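Local coordinates for protein amidohydrolase (Xanthomonas campestris pv. campestris, PDB 4DZH) that probably acts as a zinc-dependent deaminase of the amidohydrolase superfamily, perhaps on 5'-methylthioadenosine and related adenosines, at residues V136-Y140 with V225-T229; V257-A263 with R280-V285; A263-T267 with V285-N291; A157-I163 with L193-A199. All blocks are in the same frame, centred on the assembly; numbering follows the deposited sequence.

Overall arrangement
Contacts 2, 3 and 4 lie in the wall of one TIM barrel, and contact 1 spans its interior. Along the chain, contact 4 is nested inside the loop closed by contact 1, while contacts 2 and 3 come later and interlock, sharing A263 and V285 on strands 261-265 and 283-286. Contact 4 joins neighbouring strands 156-163 and 194-200; contact 1 runs from strand 133-139 to strand 225-229. Their centres lie about 8 Å apart, whereas those of contacts 3 and 4 are about 19 Å apart. The backbone of V225 probably hydrogen-bonds to R260 and I262, tying contact 1 to contact 2. Paired strands thus build the wall, and H228 from it joins H79, H81 and D316 at a zinc site.

Contact 1: V136-Y140 with V225-T229; sequences VNENY and VHLHT. With ZN (zinc ion), chain E.
The imidazole of H226 is clamped between two asparagine amides, N137 on one face and N139 on the other, inside the TIM barrel of this amidohydrolase. The segments 136-140 and 225-229 are not paired here: the axes of their strands stay 9.0 Å apart at closest approach, so side chains and waters bridge the barrel interior. N137 ND2 sits 3.2 Å above the H226 ring plane, over its centre. The amide of N137 lies nearly flat on the ring, the planes only 20° apart, whereas that of N139 is tilted by 63°. H226 reaches between them because its CG stands trans to its own nitrogen (chi1 -179°), which carries the ring toward strand 133-139. Polar ends have their own anchors: N137 ND2 bonds to the carbonyl of A78, and H226 NE2 to ND1 of the zinc ligand H79, which makes H226 a second-shell residue that would hold that ligand in its orientation. At the ring edge, in its plane, a water lies 2.8 Å from H226 ND1 and donates to both N137 OD1 and E138 O, fixing the rotation of the ring and of one amide together. A second water accepts from N139 ND2 and from H228 N and lies 2.9 Å from H226 O, linking the two strands once more. H228 itself belongs to the first shell; its ND1 is bonded to the carbonyl of H201, and with H79, H81, D316 and a water its NE2 holds the zinc ion at 2.2 Å.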
# COMPACT_ATOMS: atom_id res chain seq x y z
N VAL A 136 11.39 0.95 -16.81
CA VAL A 136 12.00 1.66 -15.70
C VAL A 136 12.84 2.79 -16.19
O VAL A 136 13.26 2.80 -17.37
CB VAL A 136 12.94 0.76 -14.86
CG1 VAL A 136 12.14 -0.20 -14.09
CG2 VAL A 136 13.99 0.05 -15.74
N ASN A 137 13.06 3.74 -15.27
CA ASN A 137 14.04 4.81 -15.44
C ASN A 137 15.10 4.50 -14.40
O ASN A 137 14.98 4.91 -13.22
CB ASN A 137 13.39 6.14 -15.11
CG ASN A 137 14.28 7.32 -15.42
OD1 ASN A 137 15.23 7.23 -16.21
ND2 ASN A 137 13.93 8.45 -14.85
N GLU A 138 16.14 3.77 -14.85
CA GLU A 138 17.15 3.20 -13.97
C GLU A 138 18.28 4.18 -13.66
O GLU A 138 18.72 4.96 -14.51
CB GLU A 138 17.77 1.98 -14.67
CG GLU A 138 18.68 1.15 -13.76
CD GLU A 138 17.97 0.62 -12.50
OE1 GLU A 138 16.82 0.07 -12.55
OE2 GLU A 138 18.62 0.69 -11.46
N ASN A 139 18.76 4.13 -12.40
CA ASN A 139 19.80 5.07 -12.00
C ASN A 139 20.78 4.32 -11.09
O ASN A 139 20.58 4.24 -9.88
CB ASN A 139 19.07 6.21 -11.25
CG ASN A 139 19.97 7.36 -10.87
OD1 ASN A 139 21.16 7.21 -10.73
ND2 ASN A 139 19.36 8.53 -10.62
N TYR A 140 21.82 3.71 -11.68
CA TYR A 140 22.77 2.94 -10.87
C TYR A 140 24.14 2.79 -11.55
O TYR A 140 24.29 3.02 -12.78
CB TYR A 140 22.25 1.56 -10.47
CG TYR A 140 22.75 1.12 -9.08
CD1 TYR A 140 22.28 1.74 -7.91
CD2 TYR A 140 23.71 0.10 -8.94
CE1 TYR A 140 22.72 1.35 -6.68
CE2 TYR A 140 24.17 -0.28 -7.70
CZ TYR A 140 23.67 0.34 -6.57
OH TYR A 140 24.11 -0.05 -5.32
N VAL A 225 18.28 14.07 -18.86
CA VAL A 225 19.10 14.25 -17.66
C VAL A 225 18.26 13.84 -16.44
O VAL A 225 17.27 14.46 -16.15
CB VAL A 225 19.56 15.73 -17.54
CG1 VAL A 225 20.35 15.95 -16.28
CG2 VAL A 225 20.37 16.13 -18.78
N HIS A 226 18.67 12.78 -15.74
CA HIS A 226 17.89 12.18 -14.63
C HIS A 226 18.53 12.56 -13.29
O HIS A 226 19.61 12.06 -12.98
CB HIS A 226 17.98 10.66 -14.82
CG HIS A 226 17.21 9.83 -13.82
ND1 HIS A 226 17.16 8.44 -13.92
CD2 HIS A 226 16.52 10.15 -12.71
CE1 HIS A 226 16.44 7.97 -12.92
NE2 HIS A 226 16.04 8.98 -12.17
N LEU A 227 17.88 13.43 -12.51
CA LEU A 227 18.53 14.08 -11.37
C LEU A 227 17.68 14.11 -10.11
O LEU A 227 16.58 14.70 -10.10
CB LEU A 227 18.89 15.51 -11.75
CG LEU A 227 19.47 16.44 -10.69
CD1 LEU A 227 20.84 15.97 -10.33
CD2 LEU A 227 19.55 17.90 -11.25
N HIS A 228 18.17 13.53 -9.02
CA HIS A 228 17.55 13.79 -7.71
C HIS A 228 17.58 15.28 -7.41
O HIS A 228 18.67 15.86 -7.31
CB HIS A 228 18.28 13.07 -6.57
CG HIS A 228 18.33 11.58 -6.69
ND1 HIS A 228 19.52 10.92 -6.92
CD2 HIS A 228 17.40 10.62 -6.49
CE1 HIS A 228 19.30 9.61 -6.90
NE2 HIS A 228 18.03 9.40 -6.64
N THR A 229 16.41 15.90 -7.22
CA THR A 229 16.35 17.37 -7.09
C THR A 229 15.44 17.82 -5.95
O THR A 229 14.24 17.48 -5.92
CB THR A 229 15.83 17.98 -8.40
OG1 THR A 229 16.58 17.50 -9.52
CG2 THR A 229 15.92 19.54 -8.38
ZN ZN E . 16.83 7.72 -5.96
O HOH W 1 17.94 7.12 -16.31
O HOH W 2 20.04 11.29 -10.20
O HOH W 3 16.52 8.68 -4.21

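Contact 2: V257-A263 with R280-V285; sequences VNDRLIA and RGVSVV
Backbone bonds, a side-chain bond and apolar contacts each join V257-A263 to R280-V285. The first kind zips strands 261-263 and 283-285 in parallel: S283 N donates to L261 O at 3.1 Å, A263 N to S283 O at 2.8 Å, and V285 N to A263 O at 3.0 Å. Before the strands, D259 CA adds a C-H...O contact to G281 O. The side-chain-to-backbone bond comes from R280, whose chain folds back at chi2 (-79°) and brings NH1 to V257 O at 2.6 Å. That oxygen lies in the guanidinium plane, although the bond is bent, with 137° at the hydrogen. Among the apolar contacts, V282 uses both branches: CG1 runs beside L261 CD2, 4.0 Å away, while CG2 crosses V257 CG1. A separate apolar contact joins I262 CG2 and V285 CG2, which lie alongside each other at 3.5 Å. Turns set up both strand starts: N258 forms an Asx turn through OD1 and opens a type I turn to L261, and G281 ends the preceding helix in a Schellman motif. Strand 261-265, helix 271-280 and strand 283-286 together make a beta-alpha-beta crossover, the repeating element of a TIM barrel.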
# COMPACT_ATOMS: atom_id res chain seq x y z
N VAL A 257 17.67 23.30 -16.39
CA VAL A 257 16.23 23.27 -16.25
C VAL A 257 15.57 23.48 -17.63
O VAL A 257 15.46 24.61 -18.11
CB VAL A 257 15.78 24.34 -15.26
CG1 VAL A 257 14.26 24.31 -15.01
CG2 VAL A 257 16.53 24.18 -13.95
N ASN A 258 15.12 22.40 -18.26
CA ASN A 258 14.66 22.46 -19.65
C ASN A 258 13.87 21.19 -19.99
O ASN A 258 13.60 20.40 -19.09
CB ASN A 258 15.84 22.66 -20.61
CG ASN A 258 16.93 21.63 -20.42
OD1 ASN A 258 16.70 20.59 -19.82
ND2 ASN A 258 18.11 21.90 -20.94
N ASP A 259 13.54 20.97 -21.27
CA ASP A 259 12.74 19.80 -21.64
C ASP A 259 13.52 18.48 -21.70
O ASP A 259 13.01 17.48 -22.23
CB ASP A 259 11.96 20.00 -22.94
CG ASP A 259 12.84 20.29 -24.14
OD1 ASP A 259 14.09 20.16 -24.05
OD2 ASP A 259 12.28 20.64 -25.20
N ARG A 260 14.74 18.47 -21.15
CA ARG A 260 15.50 17.23 -20.97
C ARG A 260 15.51 16.76 -19.52
O ARG A 260 15.96 15.64 -19.24
CB ARG A 260 16.94 17.39 -21.40
CG ARG A 260 17.14 17.66 -22.88
CD ARG A 260 18.64 17.64 -23.24
NE ARG A 260 18.83 17.88 -24.67
CZ ARG A 260 18.60 16.98 -25.61
NH1 ARG A 260 18.14 15.77 -25.29
NH2 ARG A 260 18.81 17.28 -26.90
N LEU A 261 15.09 17.60 -18.59
CA LEU A 261 15.27 17.32 -17.16
C LEU A 261 14.18 16.45 -16.58
O LEU A 261 13.00 16.79 -16.64
CB LEU A 261 15.33 18.61 -16.33
CG LEU A 261 15.62 18.49 -14.83
CD1 LEU A 261 16.96 17.76 -14.54
CD2 LEU A 261 15.59 19.86 -14.10
N ILE A 262 14.59 15.34 -15.98
CA ILE A 262 13.70 14.52 -15.17
C ILE A 262 14.07 14.77 -13.71
O ILE A 262 15.12 14.29 -13.25
CB ILE A 262 13.90 13.02 -15.50
CG1 ILE A 262 13.85 12.77 -17.02
CG2 ILE A 262 12.88 12.18 -14.73
CD1 ILE A 262 14.32 11.34 -17.44
N ALA A 263 13.25 15.53 -12.99
CA ALA A 263 13.58 15.96 -11.64
C ALA A 263 12.91 15.05 -10.64
O ALA A 263 11.68 15.04 -10.52
CB ALA A 263 13.11 17.41 -11.43
N ARG A 280 9.33 25.19 -19.05
CA ARG A 280 10.54 24.62 -19.64
C ARG A 280 10.42 23.16 -20.05
O ARG A 280 11.36 22.62 -20.65
CB ARG A 280 11.68 24.72 -18.66
CG ARG A 280 11.97 26.15 -18.30
CD ARG A 280 12.76 26.80 -19.40
NE ARG A 280 13.23 28.09 -18.90
CZ ARG A 280 14.37 28.26 -18.26
NH1 ARG A 280 15.20 27.23 -18.07
NH2 ARG A 280 14.70 29.48 -17.82
N GLY A 281 9.29 22.54 -19.74
CA GLY A 281 9.06 21.16 -20.13
C GLY A 281 9.71 20.14 -19.22
O GLY A 281 10.11 19.05 -19.67
N VAL A 282 9.86 20.49 -17.95
CA VAL A 282 10.52 19.60 -17.01
C VAL A 282 9.52 18.54 -16.56
O VAL A 282 8.33 18.86 -16.35
CB VAL A 282 10.96 20.35 -15.76
CG1 VAL A 282 11.65 19.40 -14.77
CG2 VAL A 282 11.97 21.45 -16.16
N SER A 283 9.99 17.29 -16.42
CA SER A 283 9.16 16.27 -15.76
C SER A 283 9.55 16.09 -14.30
O SER A 283 10.73 16.14 -13.94
CB SER A 283 9.24 14.93 -16.48
OG SER A 283 8.72 15.00 -17.80
N VAL A 284 8.56 15.88 -13.44
CA VAL A 284 8.81 15.57 -12.04
C VAL A 284 8.44 14.10 -11.81
O VAL A 284 7.33 13.67 -12.19
CB VAL A 284 8.01 16.50 -11.09
CG1 VAL A 284 8.14 16.06 -9.68
CG2 VAL A 284 8.60 17.93 -11.18
N VAL A 285 9.35 13.36 -11.21
CA VAL A 285 9.00 12.00 -10.71
C VAL A 285 8.73 12.02 -9.21
O VAL A 285 9.61 12.34 -8.38
CB VAL A 285 10.12 11.01 -11.00
CG1 VAL A 285 9.65 9.62 -10.51
CG2 VAL A 285 10.44 10.99 -12.50

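Contact 3: A263-T267 with V285-N291; sequences AVHMT and VHCPESN. With MG (magnesium ion), chain B.
At the C-terminal ends of barrel strands, where metals gather in amidohydrolases, H265 and V264 meet V285 and the start of the helix that follows it. H265 N donates to V285 O at 2.9 Å, the last rung between the two strands before H265 turns away with a positive phi. The methyl V264 CG1 lies over one face of the H265 ring, 3.6 Å above its plane, and also touches C287 SG. That sulfur approaches the ring obliquely, 4.5 Å from its centroid and 46° off the normal. With CG placed trans to its carbonyl carbon (chi1 -62°), H265 turns its ring toward C287, where CE1 comes obliquely within 3.7 Å of CB. The strand residues belong to the beta-alpha-beta unit of strand 261-265, helix 271-280 and strand 283-286, beyond which C287 takes the N-cap position of helix 288-293. One bridging water stitches this corner together: it donates to H265 O at 2.7 Å and to N291 OD1 at 2.5 Å, accepts from C287 N, and bonds to H286 ND1 in the plane of that ring. The T267 and N291 side chains point at each other, and the methyl CG2 of T267 stands 3.4 Å from N291 OD1, the oxygen that also takes the water. Earlier in the same helix, S290 OG is hydrogen-bonded to the zinc ligand D316, and E289 packs against R331 of the second subunit. E289 OE1 binds a magnesium ion at 2.0 Å, with N321, D323 and three waters completing the shell.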
# COMPACT_ATOMS: atom_id res chain seq x y z
N ALA A 263 13.25 15.53 -12.99
CA ALA A 263 13.58 15.96 -11.64
C ALA A 263 12.91 15.05 -10.64
O ALA A 263 11.68 15.04 -10.52
CB ALA A 263 13.11 17.41 -11.43
N VAL A 264 13.71 14.33 -9.88
CA VAL A 264 13.15 13.31 -8.97
C VAL A 264 12.99 13.82 -7.55
O VAL A 264 13.85 14.54 -7.01
CB VAL A 264 14.05 12.08 -9.00
CG1 VAL A 264 13.42 10.94 -8.16
CG2 VAL A 264 14.24 11.62 -10.46
N HIS A 265 11.83 13.53 -6.96
CA HIS A 265 11.49 13.80 -5.55
C HIS A 265 10.79 15.13 -5.38
O HIS A 265 9.59 15.20 -5.16
CB HIS A 265 12.66 13.60 -4.56
CG HIS A 265 13.18 12.19 -4.52
ND1 HIS A 265 12.39 11.10 -4.19
CD2 HIS A 265 14.43 11.69 -4.73
CE1 HIS A 265 13.12 9.99 -4.21
NE2 HIS A 265 14.36 10.32 -4.56
N MET A 266 11.58 16.18 -5.48
CA MET A 266 11.02 17.53 -5.55
C MET A 266 10.03 17.78 -4.40
O MET A 266 8.90 18.26 -4.65
CB MET A 266 10.40 17.73 -6.96
CG MET A 266 11.40 17.70 -8.12
SD MET A 266 12.30 19.27 -8.23
CE MET A 266 11.31 20.09 -9.52
N THR A 267 10.43 17.47 -3.16
CA THR A 267 9.59 17.66 -1.96
C THR A 267 9.61 19.09 -1.45
O THR A 267 8.64 19.56 -0.85
CB THR A 267 9.99 16.77 -0.77
OG1 THR A 267 11.31 17.08 -0.35
CG2 THR A 267 9.92 15.25 -1.14
N VAL A 285 9.35 13.36 -11.21
CA VAL A 285 9.00 12.00 -10.71
C VAL A 285 8.73 12.02 -9.21
O VAL A 285 9.61 12.34 -8.38
CB VAL A 285 10.12 11.01 -11.00
CG1 VAL A 285 9.65 9.62 -10.51
CG2 VAL A 285 10.44 10.99 -12.50
N HIS A 286 7.51 11.62 -8.85
CA HIS A 286 7.05 11.55 -7.48
C HIS A 286 7.25 10.14 -6.92
O HIS A 286 6.78 9.17 -7.51
CB HIS A 286 5.57 11.97 -7.48
CG HIS A 286 4.92 12.03 -6.13
ND1 HIS A 286 5.56 12.43 -4.97
CD2 HIS A 286 3.64 11.75 -5.76
CE1 HIS A 286 4.71 12.39 -3.96
NE2 HIS A 286 3.53 11.98 -4.41
N CYS A 287 7.97 10.05 -5.81
CA CYS A 287 8.28 8.81 -5.09
C CYS A 287 7.75 8.95 -3.65
O CYS A 287 8.50 9.11 -2.68
CB CYS A 287 9.80 8.61 -5.08
SG CYS A 287 10.54 8.49 -6.72
N PRO A 288 6.42 8.87 -3.49
CA PRO A 288 5.85 9.19 -2.18
C PRO A 288 6.28 8.26 -1.04
O PRO A 288 6.48 8.67 0.09
CB PRO A 288 4.33 9.08 -2.42
CG PRO A 288 4.18 8.25 -3.72
CD PRO A 288 5.40 8.61 -4.54
N GLU A 289 6.34 6.94 -1.30
CA GLU A 289 6.62 6.05 -0.19
C GLU A 289 8.03 6.25 0.36
O GLU A 289 8.21 6.22 1.61
CB GLU A 289 6.31 4.55 -0.54
CG GLU A 289 4.81 4.33 -0.88
CD GLU A 289 4.41 2.91 -1.17
OE1 GLU A 289 5.26 1.98 -1.01
OE2 GLU A 289 3.20 2.74 -1.50
N SER A 290 9.01 6.41 -0.54
CA SER A 290 10.37 6.69 -0.12
C SER A 290 10.42 8.02 0.64
O SER A 290 11.07 8.10 1.69
CB SER A 290 11.29 6.74 -1.32
OG SER A 290 12.59 7.20 -0.94
N ASN A 291 9.72 9.04 0.10
CA ASN A 291 9.73 10.37 0.73
C ASN A 291 9.15 10.27 2.17
O ASN A 291 9.64 10.91 3.12
CB ASN A 291 8.88 11.38 -0.05
CG ASN A 291 9.41 11.74 -1.44
OD1 ASN A 291 8.66 12.31 -2.24
ND2 ASN A 291 10.68 11.43 -1.74
MG MG B . 6.00 0.19 -1.57
O HOH W 4 8.34 12.85 -4.68
O HOH W 5 5.67 0.80 -3.49
O HOH W 6 6.36 -0.40 0.49
O HOH W 7 4.16 -0.87 -1.36

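Contact 4: A157-I163 with L193-A199; sequences ALVGAVI and LISTAFA
The flat ring of F198 is met at its edge, near its plane, by I163, whose CG1 comes within 4.1 Å of CD1. Beyond this pair the ring is packed against helices, touching A181 of helix 174-188 and V214, L217 and A218 of helix 208-221. F198 can reach them because its CG lies trans to its carbonyl carbon (chi1 -80°), on the strand face that also carries I194 and T196. On this side V159 CG2 meets I194 CG2 obliquely, and A157 CB touches I194 CD1. The opposite face is lined by L158, S195, A197, V162 and A199; L158 bends across the strand boundary so that its CD1 rests 3.9 Å from A197 CB. Here L158 also touches N137 and A199 touches N139, both of the neighbouring strand 133-139. The two parallel strands and helix 174-188 between them form a beta-alpha-beta unit of the TIM barrel, with the helix on the outside. Seven backbone bonds run the length of the pair, beginning with A157 N to L193 O at 3.2 Å and continuing with S195 N to A157 O at 3.1 Å. Their direction changes along the strands: S195 N approaches almost in line with the A157 carbonyl (163°), but I163 N reaches A199 O from well above its plane (114°). Toward the C-terminal end, A199 CB lies beside glycine G160, 4.1 Å from its CA. T196, on the outer face, lies close to H185, which with L221 binds a zinc ion outside the barrel.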
# COMPACT_ATOMS: atom_id res chain seq x y z
N ALA A 157 13.76 0.01 -20.80
CA ALA A 157 14.42 0.86 -19.81
C ALA A 157 15.06 2.07 -20.42
O ALA A 157 15.69 2.02 -21.48
CB ALA A 157 15.50 0.06 -19.10
N LEU A 158 14.97 3.16 -19.66
CA LEU A 158 15.87 4.32 -19.88
C LEU A 158 16.95 4.14 -18.82
O LEU A 158 16.64 4.13 -17.60
CB LEU A 158 15.09 5.63 -19.65
CG LEU A 158 15.96 6.90 -19.79
CD1 LEU A 158 16.59 7.03 -21.18
CD2 LEU A 158 15.16 8.17 -19.48
N VAL A 159 18.19 3.93 -19.26
CA VAL A 159 19.27 3.54 -18.35
C VAL A 159 20.19 4.71 -18.15
O VAL A 159 20.71 5.28 -19.12
CB VAL A 159 20.06 2.33 -18.90
CG1 VAL A 159 21.25 2.01 -17.99
CG2 VAL A 159 19.15 1.12 -19.01
N GLY A 160 20.38 5.09 -16.90
CA GLY A 160 21.21 6.26 -16.64
C GLY A 160 22.68 5.97 -16.40
O GLY A 160 23.02 5.02 -15.68
N ALA A 161 23.53 6.84 -16.93
CA ALA A 161 24.96 6.78 -16.69
C ALA A 161 25.25 7.73 -15.54
O ALA A 161 25.09 8.96 -15.66
CB ALA A 161 25.73 7.23 -17.98
N VAL A 162 25.60 7.17 -14.39
CA VAL A 162 25.87 7.99 -13.20
C VAL A 162 27.04 8.97 -13.40
O VAL A 162 28.12 8.57 -13.90
CB VAL A 162 26.20 7.09 -11.96
CG1 VAL A 162 26.58 7.95 -10.75
CG2 VAL A 162 25.04 6.18 -11.60
N ILE A 163 26.83 10.22 -13.01
CA ILE A 163 27.92 11.18 -12.95
C ILE A 163 28.00 11.69 -11.49
O ILE A 163 26.99 12.14 -10.94
CB ILE A 163 27.65 12.40 -13.86
CG1 ILE A 163 27.45 11.96 -15.31
CG2 ILE A 163 28.75 13.47 -13.69
CD1 ILE A 163 28.73 11.31 -15.95
N LEU A 193 14.38 -1.19 -27.36
CA LEU A 193 14.04 -1.43 -25.96
C LEU A 193 14.79 -0.52 -24.96
O LEU A 193 14.20 -0.11 -23.95
CB LEU A 193 14.28 -2.90 -25.61
CG LEU A 193 13.12 -3.89 -25.77
CD1 LEU A 193 13.58 -5.31 -25.44
CD2 LEU A 193 11.89 -3.51 -24.94
N ILE A 194 16.07 -0.26 -25.23
CA ILE A 194 16.96 0.44 -24.30
C ILE A 194 17.36 1.78 -24.86
O ILE A 194 17.81 1.89 -26.04
CB ILE A 194 18.25 -0.35 -24.06
CG1 ILE A 194 17.95 -1.82 -23.64
CG2 ILE A 194 19.18 0.40 -23.08
CD1 ILE A 194 17.18 -1.93 -22.34
N SER A 195 17.13 2.81 -24.05
CA SER A 195 17.68 4.14 -24.33
C SER A 195 18.54 4.58 -23.13
O SER A 195 18.49 3.96 -22.04
CB SER A 195 16.57 5.16 -24.61
OG SER A 195 15.88 4.81 -25.80
N THR A 196 19.30 5.65 -23.34
CA THR A 196 20.26 6.05 -22.32
C THR A 196 20.07 7.49 -21.89
O THR A 196 19.57 8.32 -22.66
CB THR A 196 21.71 5.85 -22.79
OG1 THR A 196 22.00 6.71 -23.91
CG2 THR A 196 21.95 4.37 -23.17
N ALA A 197 20.46 7.78 -20.65
CA ALA A 197 20.32 9.14 -20.10
C ALA A 197 21.55 9.45 -19.27
O ALA A 197 22.28 8.54 -18.89
CB ALA A 197 19.08 9.21 -19.18
N PHE A 198 21.82 10.74 -19.03
CA PHE A 198 22.77 11.10 -18.02
C PHE A 198 22.09 11.09 -16.67
O PHE A 198 20.94 11.54 -16.55
CB PHE A 198 23.33 12.48 -18.29
CG PHE A 198 24.42 12.49 -19.34
CD1 PHE A 198 25.73 12.11 -19.01
CD2 PHE A 198 24.14 12.83 -20.67
CE1 PHE A 198 26.73 12.10 -19.97
CE2 PHE A 198 25.14 12.82 -21.64
CZ PHE A 198 26.44 12.47 -21.30
N ALA A 199 22.78 10.61 -15.65
CA ALA A 199 22.26 10.59 -14.30
C ALA A 199 23.23 11.25 -13.32
O ALA A 199 23.83 10.57 -12.47
CB ALA A 199 21.94 9.15 -13.86